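Local coordinates for enoyl-CoA hydratase/isomerase family protein (Bacillus anthracis, PDB 3KQF) that probably catalyses the reversible hydration of enoyl-CoA thioesters to 3-hydroxyacyl-CoA, as other enoyl-CoA hydratases of the crotonase superfamily do, at residues Q42-L45 / T46-E50; A69-L73 / K74-G78. All coordinates share one frame; numbering follows the deposited sequence. Where two conformers were deposited one is given.

Interaction 1 (Q42-L45 / T46-E50)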
loop_
_atom_site.group_PDB
_atom_site.type_symbol
_atom_site.label_atom_id
_atom_site.label_comp_id
_atom_site.label_asym_id
_atom_site.label_seq_id
_atom_site.Cartn_x
_atom_site.Cartn_y
_atom_site.Cartn_z
ATOM N N GLN A 42 -13.139 22.517 15.698
ATOM C CA GLN A 42 -11.771 22.903 16.039
ATOM C C GLN A 42 -11.624 23.207 17.536
ATOM O O GLN A 42 -10.621 22.864 18.138
ATOM C CB GLN A 42 -11.309 24.111 15.219
ATOM C CG GLN A 42 -11.133 23.843 13.716
ATOM C CD GLN A 42 -10.585 25.050 12.961
ATOM O OE1 GLN A 42 -10.385 26.112 13.536
ATOM N NE2 GLN A 42 -10.346 24.886 11.659
ATOM N N ASN A 43 -12.614 23.877 18.124
ATOM C CA ASN A 43 -12.564 24.211 19.549
ATOM C C ASN A 43 -12.570 22.946 20.418
ATOM O O ASN A 43 -11.812 22.854 21.377
ATOM C CB ASN A 43 -13.716 25.149 19.934
ATOM C CG ASN A 43 -13.633 26.507 19.234
ATOM O OD1 ASN A 43 -12.599 26.873 18.681
ATOM N ND2 ASN A 43 -14.725 27.265 19.278
ATOM N N ILE A 44 -13.421 21.974 20.086
ATOM C CA ILE A 44 -13.477 20.730 20.866
ATOM C C ILE A 44 -12.203 19.906 20.638
ATOM O O ILE A 44 -11.702 19.279 21.565
ATOM C CB ILE A 44 -14.734 19.882 20.571
ATOM C CG1 ILE A 44 -14.755 18.635 21.466
ATOM C CG2 ILE A 44 -14.782 19.464 19.124
ATOM C CD1 ILE A 44 -14.768 18.928 22.943
ATOM N N LEU A 45 -11.679 19.913 19.411
ATOM C CA LEU A 45 -10.420 19.195 19.127
ATOM C C LEU A 45 -9.267 19.768 19.995
ATOM O O LEU A 45 -8.431 19.015 20.495
ATOM C CB LEU A 45 -10.096 19.249 17.638
ATOM C CG LEU A 45 -11.031 18.391 16.762
ATOM C CD1 LEU A 45 -10.801 18.637 15.276
ATOM C CD2 LEU A 45 -10.886 16.900 17.084
ATOM N N THR A 46 -9.254 21.088 20.192
ATOM C CA THR A 46 -8.233 21.752 21.030
ATOM C C THR A 46 -8.340 21.310 22.478
ATOM O O THR A 46 -7.328 21.165 23.164
ATOM C CB THR A 46 -8.349 23.285 20.973
ATOM O OG1 THR A 46 -8.220 23.714 19.623
ATOM C CG2 THR A 46 -7.263 23.974 21.826
ATOM N N GLN A 47 -9.568 21.116 22.950
ATOM C CA GLN A 47 -9.799 20.664 24.322
ATOM C C GLN A 47 -9.333 19.207 24.496
ATOM O O GLN A 47 -8.558 18.898 25.385
ATOM C CB GLN A 47 -11.285 20.828 24.675
ATOM C CG GLN A 47 -11.662 20.411 26.093
ATOM C CD GLN A 47 -13.043 20.923 26.522
ATOM O OE1 GLN A 47 -13.844 21.376 25.696
ATOM N NE2 GLN A 47 -13.321 20.849 27.826
ATOM N N ILE A 48 -9.781 18.329 23.611
ATOM C CA ILE A 48 -9.417 16.908 23.660
ATOM C C ILE A 48 -7.900 16.691 23.550
ATOM O O ILE A 48 -7.337 15.805 24.205
ATOM C CB ILE A 48 -10.160 16.119 22.567
ATOM C CG1 ILE A 48 -11.667 16.153 22.843
ATOM C CG2 ILE A 48 -9.659 14.667 22.525
ATOM C CD1 ILE A 48 -12.529 15.717 21.656
ATOM N N ASN A 49 -7.238 17.541 22.765
ATOM C CA ASN A 49 -5.797 17.479 22.599
ATOM C C ASN A 49 -5.045 17.530 23.956
ATOM O O ASN A 49 -3.972 16.932 24.098
ATOM C CB ASN A 49 -5.344 18.623 21.670
ATOM C CG ASN A 49 -3.943 18.445 21.168
ATOM O OD1 ASN A 49 -3.695 17.609 20.296
ATOM N ND2 ASN A 49 -3.028 19.291 21.635
ATOM N N GLU A 50 -5.633 18.222 24.935
ATOM C CA GLU A 50 -5.042 18.381 26.264
ATOM C C GLU A 50 -5.681 17.505 27.348
ATOM O O GLU A 50 -5.386 17.671 28.531
ATOM C CB GLU A 50 -5.130 19.858 26.676
ATOM C CG GLU A 50 -4.366 20.786 25.746
ATOM C CD GLU A 50 -2.863 20.585 25.824
ATOM O OE1 GLU A 50 -2.301 20.675 26.939
ATOM O OE2 GLU A 50 -2.235 20.379 24.765
HETATM O O HOH W 1 -9.504 25.954 18.698
#
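In the last turns of helix 35-49, the crossover helix of the beta-alpha-beta unit between strands 19-24 and 56-61, T46 folds its hydroxyl back onto the preceding turn and I48 packs on I44. The OG1 of T46 lies beside its own backbone N (chi1 -58°), from where it meets the carbonyl O of Q42 at 2.9 Å. The same oxygen accepts from T46 N at 3.0 Å, the two donors approaching from opposite faces of the carbonyl plane. A water donates to T46 OG1 at 2.7 Å and also to N43 OD1, joining the two polar side chains along the outer side of the helix. On the buried side I44 CG1 stands 3.7 Å from I48 CD1, the two chains slanting across each other, while the straightest of the helical bonds, I48 N to I44 O (175° at the hydrogen), runs beneath them. I44 also touches I10 and V12, and I48 reaches V20 and I22, which seats this apolar ridge on the first two strands of the sheet. L45 turns to M97 of helix 81-99. Q42 O thus takes both donors of T46 within the helix, and a water supplies the third bond, to the hydroxyl, whereas I44 and I48 join the helix to the sheet through apolar contacts.

Interaction 2 (A69-L73 / K74-G78)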
loop_
_atom_site.group_PDB
_atom_site.type_symbol
_atom_site.label_atom_id
_atom_site.label_comp_id
_atom_site.label_asym_id
_atom_site.label_seq_id
_atom_site.Cartn_x
_atom_site.Cartn_y
_atom_site.Cartn_z
ATOM N N ALA A 69 -21.892 14.836 4.357
ATOM C CA ALA A 69 -22.075 15.041 2.920
ATOM C C ALA A 69 -20.977 15.889 2.304
ATOM O O ALA A 69 -21.007 16.147 1.103
ATOM C CB ALA A 69 -23.436 15.679 2.641
ATOM N N GLY A 70 -20.007 16.309 3.118
ATOM C CA GLY A 70 -18.881 17.129 2.640
ATOM C C GLY A 70 -19.061 18.606 2.917
ATOM O O GLY A 70 -19.785 18.989 3.831
ATOM N N ALA A 71 -18.386 19.435 2.130
ATOM C CA ALA A 71 -18.490 20.879 2.274
ATOM C C ALA A 71 -19.933 21.316 2.056
ATOM O O ALA A 71 -20.653 20.745 1.244
ATOM C CB ALA A 71 -17.562 21.587 1.285
ATOM N N ASP A 72 -20.362 22.309 2.827
ATOM C CA ASP A 72 -21.710 22.857 2.704
ATOM C C ASP A 72 -21.736 23.666 1.413
ATOM O O ASP A 72 -21.185 24.769 1.355
ATOM C CB ASP A 72 -22.025 23.725 3.934
ATOM C CG ASP A 72 -23.427 24.290 3.917
ATOM O OD1 ASP A 72 -23.960 24.552 5.017
ATOM O OD2 ASP A 72 -23.999 24.472 2.821
ATOM N N LEU A 73 -22.352 23.110 0.369
ATOM C CA LEU A 73 -22.381 23.784 -0.936
ATOM C C LEU A 73 -23.345 24.981 -0.975
ATOM O O LEU A 73 -23.182 25.887 -1.797
ATOM C CB LEU A 73 -22.692 22.789 -2.056
ATOM C CG LEU A 73 -21.654 21.677 -2.266
ATOM C CD1 LEU A 73 -22.055 20.784 -3.435
ATOM C CD2 LEU A 73 -20.255 22.252 -2.503
ATOM N N LYS A 74 -24.352 24.969 -0.105
ATOM C CA LYS A 74 -25.281 26.085 -0.017
ATOM C C LYS A 74 -24.501 27.305 0.429
ATOM O O LYS A 74 -24.707 28.394 -0.092
ATOM C CB LYS A 74 -26.435 25.775 0.938
ATOM C CG LYS A 74 -27.383 24.718 0.412
ATOM C CD LYS A 74 -28.475 24.409 1.406
ATOM C CE LYS A 74 -29.394 23.310 0.916
ATOM N NZ LYS A 74 -30.478 23.052 1.903
ATOM N N GLU A 75 -23.590 27.107 1.381
ATOM C CA GLU A 75 -22.721 28.181 1.877
ATOM C C GLU A 75 -21.636 28.573 0.863
ATOM O O GLU A 75 -21.311 29.760 0.716
ATOM C CB GLU A 75 -22.064 27.747 3.190
ATOM C CG GLU A 75 -21.131 28.769 3.827
ATOM C CD GLU A 75 -20.688 28.363 5.221
ATOM O OE1 GLU A 75 -20.312 27.186 5.423
ATOM O OE2 GLU A 75 -20.703 29.227 6.120
ATOM N N ARG A 76 -21.088 27.579 0.157
ATOM C CA ARG A 76 -20.028 27.825 -0.816
ATOM C C ARG A 76 -20.478 28.647 -2.030
ATOM O O ARG A 76 -19.710 29.457 -2.547
ATOM C CB ARG A 76 -19.421 26.505 -1.314
ATOM C CG ARG A 76 -18.688 25.693 -0.267
ATOM C CD ARG A 76 -17.515 26.467 0.343
ATOM N NE ARG A 76 -16.659 25.603 1.155
ATOM C CZ ARG A 76 -15.684 24.834 0.669
ATOM N NH1 ARG A 76 -15.434 24.791 -0.639
ATOM N NH2 ARG A 76 -14.959 24.091 1.491
ATOM N N ALA A 77 -21.704 28.415 -2.491
ATOM C CA ALA A 77 -22.234 29.131 -3.666
ATOM C C ALA A 77 -22.063 30.640 -3.621
ATOM O O ALA A 77 -22.501 31.312 -2.680
ATOM C CB ALA A 77 -23.714 28.786 -3.898
ATOM N N GLY A 78 -21.420 31.165 -4.659
ATOM C CA GLY A 78 -21.198 32.601 -4.791
ATOM C C GLY A 78 -20.057 33.197 -3.984
ATOM O O GLY A 78 -19.827 34.396 -4.052
HETATM O O HOH W 2 -19.199 25.733 2.903
#
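D72 OD2 accepts a hydrogen bond from E75 N at 3.0 Å, the amide coming from well above the carboxylate plane. Swinging CG anti to the backbone N (chi1 -178°) brings the carboxylate of D72 over the first turn of the helix, where D72 CG lies 3.8 Å from E75 CB. Behind it the main chain closes with R76 N to D72 O at 3.1 Å and A77 N to L73 O. A water donates to D72 O at 2.7 Å and also to E75 OE1, so it bridges the D72 carbonyl and the E75 carboxylate. D72 is thus the N-cap of the short helix 73-76, which follows the loop leading out of strand 56-61; the placing of A71 in that loop is consistent with its backbone N contributing to the thioester oxyanion hole, as in crotonase relatives. A negative carboxylate at this end probably gains from the helix dipole. R76, bent at chi2 (-60°), doubles back along the turn, its CG grazing D72 O, and lays one face of the guanidinium over A71, with A71 CB 3.6 Å from R76 NH2 and displaced toward the rim. The two acids come as near as 4.5 Å between D72 OD1 and E75 OE1, yet each has a partner of its own: D72 OD1 forms a salt bridge with R26, and E75 OE1 takes the amide of L35. Farther out, A71 and R76 both rest on I91 of helix 81-99, while L73 and R76 pack against F254 and Y238 of a neighbouring subunit.

Overall arrangement
From the N terminus the chain runs through strands 10-13 and 19-24 into helix 35-49, whose final turns hold interaction 1; strand 56-61 and its following loop then lead to interaction 2 at residues 69-78. Both contacts are local, each within one continuous stretch, and they come in series, neither nesting nor crossing. Their centres are 25 Å apart and their nearest atoms about 11 Å, so they do not touch. Helix 81-99 links them, with M97 beside interaction 1 and I91 beside interaction 2. Helix 35-49 does so too: L35, at its beginning, bonds to E75, whereas its far end packs on the sheet. Interaction 2 alone reaches a second subunit.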